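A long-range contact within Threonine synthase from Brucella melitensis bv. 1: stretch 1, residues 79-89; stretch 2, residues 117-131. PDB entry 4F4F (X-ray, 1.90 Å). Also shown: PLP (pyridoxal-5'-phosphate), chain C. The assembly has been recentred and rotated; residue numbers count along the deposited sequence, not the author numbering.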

# COMPACT_ATOMS: atom_id res chain seq x y z
N ARG A 79 -21.77 -4.76 0.94
CA ARG A 79 -22.11 -3.85 -0.10
C ARG A 79 -20.79 -3.15 -0.39
O ARG A 79 -20.42 -2.98 -1.51
N MET A 80 -20.07 -2.76 0.65
CA MET A 80 -18.92 -1.89 0.45
C MET A 80 -17.74 -2.67 -0.18
O MET A 80 -17.04 -2.15 -1.03
N VAL A 81 -17.58 -3.95 0.18
CA VAL A 81 -16.56 -4.81 -0.45
C VAL A 81 -16.93 -5.03 -1.92
O VAL A 81 -16.10 -4.87 -2.81
N ARG A 82 -18.21 -5.30 -2.19
CA ARG A 82 -18.69 -5.49 -3.57
C ARG A 82 -18.45 -4.23 -4.39
O ARG A 82 -17.98 -4.30 -5.51
N GLU A 83 -18.76 -3.07 -3.82
CA GLU A 83 -18.59 -1.79 -4.53
C GLU A 83 -17.11 -1.44 -4.74
O GLU A 83 -16.72 -1.02 -5.83
N ALA A 84 -16.29 -1.65 -3.72
CA ALA A 84 -14.87 -1.44 -3.82
C ALA A 84 -14.24 -2.19 -5.02
O ALA A 84 -13.51 -1.61 -5.84
N TYR A 85 -14.54 -3.47 -5.12
CA TYR A 85 -13.87 -4.29 -6.14
C TYR A 85 -14.60 -4.29 -7.49
O TYR A 85 -14.05 -4.70 -8.51
N GLY A 86 -15.82 -3.78 -7.50
CA GLY A 86 -16.53 -3.46 -8.74
C GLY A 86 -15.81 -2.36 -9.52
O GLY A 86 -16.02 -2.23 -10.73
N THR A 87 -14.94 -1.59 -8.86
CA THR A 87 -14.11 -0.61 -9.57
C THR A 87 -12.92 -1.20 -10.31
O THR A 87 -12.21 -0.49 -11.01
N PHE A 88 -12.68 -2.49 -10.13
CA PHE A 88 -11.56 -3.16 -10.80
C PHE A 88 -12.09 -3.78 -12.08
O PHE A 88 -13.05 -4.55 -12.07
N ARG A 89 -11.46 -3.44 -13.20
CA ARG A 89 -11.89 -3.90 -14.53
C ARG A 89 -11.24 -5.25 -14.80
O ARG A 89 -10.35 -5.39 -15.66
N LYS A 117 -2.06 0.27 -4.87
CA LYS A 117 -2.72 1.04 -3.78
C LYS A 117 -4.26 1.16 -3.92
O LYS A 117 -4.97 1.32 -2.93
N ASP A 118 -4.78 0.95 -5.13
CA ASP A 118 -6.21 0.88 -5.33
C ASP A 118 -6.88 -0.20 -4.48
O ASP A 118 -8.01 -0.02 -4.07
N VAL A 119 -6.20 -1.33 -4.27
CA VAL A 119 -6.83 -2.48 -3.60
C VAL A 119 -7.24 -2.03 -2.21
O VAL A 119 -8.40 -2.16 -1.84
N ALA A 120 -6.31 -1.48 -1.44
CA ALA A 120 -6.64 -1.06 -0.09
C ALA A 120 -7.47 0.25 -0.11
O ALA A 120 -8.40 0.38 0.66
N MET A 121 -7.12 1.21 -0.96
CA MET A 121 -7.79 2.52 -0.89
C MET A 121 -9.28 2.45 -1.15
O MET A 121 -10.08 3.11 -0.49
N GLN A 122 -9.67 1.64 -2.13
CA GLN A 122 -11.06 1.63 -2.57
C GLN A 122 -11.95 1.09 -1.44
O GLN A 122 -13.08 1.54 -1.27
N LEU A 123 -11.43 0.19 -0.64
CA LEU A 123 -12.20 -0.33 0.50
C LEU A 123 -12.08 0.59 1.71
O LEU A 123 -13.09 0.89 2.38
N LEU A 124 -10.85 1.03 2.00
CA LEU A 124 -10.58 1.98 3.10
C LEU A 124 -11.51 3.19 3.02
O LEU A 124 -12.09 3.61 4.02
N ALA A 125 -11.64 3.79 1.85
CA ALA A 125 -12.46 5.02 1.73
C ALA A 125 -13.95 4.72 2.07
O ALA A 125 -14.60 5.54 2.75
N ARG A 126 -14.43 3.54 1.69
CA ARG A 126 -15.81 3.12 1.98
C ARG A 126 -16.01 2.71 3.43
O ARG A 126 -17.04 3.04 4.02
N MET A 127 -15.05 2.03 4.01
CA MET A 127 -15.12 1.67 5.42
C MET A 127 -15.14 2.95 6.26
O MET A 127 -15.92 3.08 7.19
N MET A 128 -14.26 3.89 5.91
CA MET A 128 -14.18 5.15 6.63
C MET A 128 -15.49 5.92 6.48
O MET A 128 -15.97 6.49 7.45
N ASP A 129 -16.08 5.93 5.29
CA ASP A 129 -17.36 6.65 5.06
C ASP A 129 -18.46 6.10 5.99
O ASP A 129 -19.26 6.84 6.55
N TYR A 130 -18.44 4.78 6.16
CA TYR A 130 -19.41 4.09 6.98
C TYR A 130 -19.19 4.41 8.46
O TYR A 130 -20.15 4.73 9.18
N VAL A 131 -17.95 4.33 8.92
CA VAL A 131 -17.64 4.63 10.32
C VAL A 131 -18.00 6.08 10.70
O VAL A 131 -18.58 6.33 11.77

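The two helices run closer to antiparallel than parallel (142° between their N-to-C directions), with axes 8.5 Å apart at closest approach and A84 CA 5.1 Å from Q122 CA; the contact buries 670 Å².

Apolar packing is reciprocal. M80 (p, t, p) points toward stretch 2 and sits as a knob among L123, R126, M127 and Y130: its CE lies 3.6 Å from Y130 CB and its SD 3.8 Å from M127 CG. In return L123 (t, p) fits among M80, V81, A84 and Y85, with V81 CG2 3.9 Å from L123 CD1. At this close register A84 CB lies 3.7 Å from Q122 O. Beyond the helix, F88 (m) brings CZ to 3.6 Å from D118 CB and 3.8 Å from V119 CG2.

One hydrogen bond crosses the interface. Y85 (m) starts away from stretch 2, yet its ring carries OH back to donate to V119 O at 2.7 Å.

R126 (m, t, t) points toward stretch 1, and its guanidinium lays one face over A84 CA. Within its own stretch, R126 NH1 donates to Q122 O and to Q122 OE1, each at 2.8 Å, so both bonds tie the guanidinium to Q122, one turn earlier. E83 OE1 remains 4.3 Å from R126 NE, beyond a salt bridge.

K117 points away from this contact, its NZ covalently bonded to PLP C4A (1.8 Å).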

# COMPACT_ATOMS: atom_id res chain seq x y z
CB ARG A 79 -23.14 -2.89 0.45
CG ARG A 79 -23.60 -1.75 -0.43
CD ARG A 79 -24.49 -0.86 0.44
NE ARG A 79 -23.79 0.31 0.99
CZ ARG A 79 -22.96 0.37 2.05
NH1 ARG A 79 -22.43 1.54 2.38
NH2 ARG A 79 -22.61 -0.69 2.78
CB MET A 80 -18.56 -1.16 1.74
CG MET A 80 -17.95 -1.99 2.85
SD MET A 80 -17.69 -0.97 4.35
CE MET A 80 -19.32 -0.56 4.94
CB VAL A 81 -16.37 -6.14 0.33
CG1 VAL A 81 -15.42 -7.06 -0.42
CG2 VAL A 81 -15.82 -5.88 1.73
CB ARG A 82 -20.20 -5.83 -3.56
CG ARG A 82 -20.82 -6.34 -4.85
CD ARG A 82 -22.10 -7.22 -4.62
NE ARG A 82 -21.91 -8.32 -3.63
CZ ARG A 82 -21.26 -9.50 -3.82
NH1 ARG A 82 -21.14 -10.38 -2.82
NH2 ARG A 82 -20.71 -9.83 -5.00
CB GLU A 83 -19.36 -0.66 -3.82
CG GLU A 83 -20.86 -0.89 -3.95
CD GLU A 83 -21.73 0.15 -3.26
OE1 GLU A 83 -21.18 1.00 -2.52
OE2 GLU A 83 -22.98 0.08 -3.47
CB ALA A 84 -14.16 -1.83 -2.51
CB TYR A 85 -13.51 -5.67 -5.54
CG TYR A 85 -12.55 -5.38 -4.40
CD1 TYR A 85 -11.31 -4.77 -4.65
CD2 TYR A 85 -12.91 -5.62 -3.08
CE1 TYR A 85 -10.47 -4.41 -3.63
CE2 TYR A 85 -12.05 -5.28 -2.04
CZ TYR A 85 -10.84 -4.69 -2.32
OH TYR A 85 -10.01 -4.32 -1.29
CB THR A 87 -13.55 0.49 -8.63
OG1 THR A 87 -12.52 -0.02 -7.79
CG2 THR A 87 -14.66 1.18 -7.78
CB PHE A 88 -10.99 -4.24 -9.86
CG PHE A 88 -9.99 -3.72 -8.88
CD1 PHE A 88 -10.36 -2.81 -7.92
CD2 PHE A 88 -8.67 -4.14 -8.95
CE1 PHE A 88 -9.42 -2.28 -7.04
CE2 PHE A 88 -7.73 -3.64 -8.07
CZ PHE A 88 -8.12 -2.72 -7.12
CB ARG A 89 -11.48 -2.90 -15.60
CG ARG A 89 -12.29 -1.60 -15.65
CD ARG A 89 -12.14 -0.67 -14.45
NE ARG A 89 -12.77 0.63 -14.78
CZ ARG A 89 -12.91 1.68 -13.96
NH1 ARG A 89 -13.48 2.78 -14.44
NH2 ARG A 89 -12.50 1.68 -12.69
CB LYS A 117 -2.04 2.41 -3.57
CG LYS A 117 -0.65 2.25 -3.00
CD LYS A 117 0.05 3.58 -2.76
CE LYS A 117 1.50 3.39 -2.30
NZ LYS A 117 2.33 2.74 -3.32
CB ASP A 118 -6.58 0.54 -6.76
CG ASP A 118 -6.20 1.63 -7.74
OD1 ASP A 118 -6.12 2.82 -7.36
OD2 ASP A 118 -5.96 1.28 -8.92
CB VAL A 119 -5.90 -3.72 -3.48
CG1 VAL A 119 -6.54 -4.80 -2.59
CG2 VAL A 119 -5.52 -4.28 -4.86
CB ALA A 120 -5.39 -0.89 0.78
CB MET A 121 -7.20 3.51 -1.89
CG MET A 121 -5.87 3.98 -1.47
SD MET A 121 -5.96 5.31 -0.28
CE MET A 121 -4.32 5.81 -0.83
CB GLN A 122 -11.20 0.80 -3.86
CG GLN A 122 -10.68 1.48 -5.12
CD GLN A 122 -11.50 2.69 -5.51
OE1 GLN A 122 -12.72 2.76 -5.25
NE2 GLN A 122 -10.83 3.68 -6.12
CB LEU A 123 -11.77 -1.76 0.84
CG LEU A 123 -12.54 -2.47 1.98
CD1 LEU A 123 -14.02 -2.45 1.69
CD2 LEU A 123 -11.99 -3.88 2.25
CB LEU A 124 -9.12 2.48 3.09
CG LEU A 124 -8.78 3.63 4.07
CD1 LEU A 124 -9.10 3.11 5.48
CD2 LEU A 124 -7.33 4.06 4.03
CB ALA A 125 -12.30 5.69 0.37
CB ARG A 126 -16.26 2.00 1.02
CG ARG A 126 -16.37 2.49 -0.41
CD ARG A 126 -16.69 1.43 -1.45
NE ARG A 126 -17.02 2.01 -2.76
CZ ARG A 126 -16.11 2.41 -3.66
NH1 ARG A 126 -14.80 2.30 -3.41
NH2 ARG A 126 -16.48 2.91 -4.81
CB MET A 127 -13.93 0.79 5.84
CG MET A 127 -13.96 -0.58 5.19
SD MET A 127 -12.83 -1.75 5.92
CE MET A 127 -11.21 -1.01 5.60
CB MET A 128 -13.01 5.99 6.15
CG MET A 128 -12.84 7.28 6.95
SD MET A 128 -11.41 8.29 6.45
CE MET A 128 -10.07 7.09 6.51
CB ASP A 129 -17.75 6.49 3.60
CG ASP A 129 -18.42 7.70 3.02
OD1 ASP A 129 -18.00 8.84 3.29
OD2 ASP A 129 -19.32 7.50 2.19
CB TYR A 130 -19.38 2.56 6.73
CG TYR A 130 -20.35 1.85 7.63
CD1 TYR A 130 -19.94 1.41 8.89
CD2 TYR A 130 -21.69 1.68 7.27
CE1 TYR A 130 -20.82 0.78 9.74
CE2 TYR A 130 -22.58 1.06 8.13
CZ TYR A 130 -22.14 0.62 9.36
OH TYR A 130 -22.99 0.01 10.27
CB VAL A 131 -16.17 4.32 10.65
CG1 VAL A 131 -15.79 4.91 12.00
CG2 VAL A 131 -15.92 2.81 10.54
N1 PLP C . 5.24 -0.71 -6.22
C2 PLP C . 4.36 0.30 -6.59
C2A PLP C . 3.89 0.53 -8.00
C3 PLP C . 3.82 1.20 -5.53
O3 PLP C . 2.93 2.20 -5.89
C4 PLP C . 4.29 0.97 -4.12
C4A PLP C . 3.82 1.80 -2.97
C5 PLP C . 5.23 -0.14 -3.84
C6 PLP C . 5.64 -0.94 -4.94
C5A PLP C . 5.67 -0.41 -2.39
O4P PLP C . 4.56 -0.81 -1.48
P PLP C . 4.66 -0.95 0.16
O1P PLP C . 5.88 -1.83 0.42
O2P PLP C . 4.83 0.48 0.63
O3P PLP C . 3.37 -1.56 0.67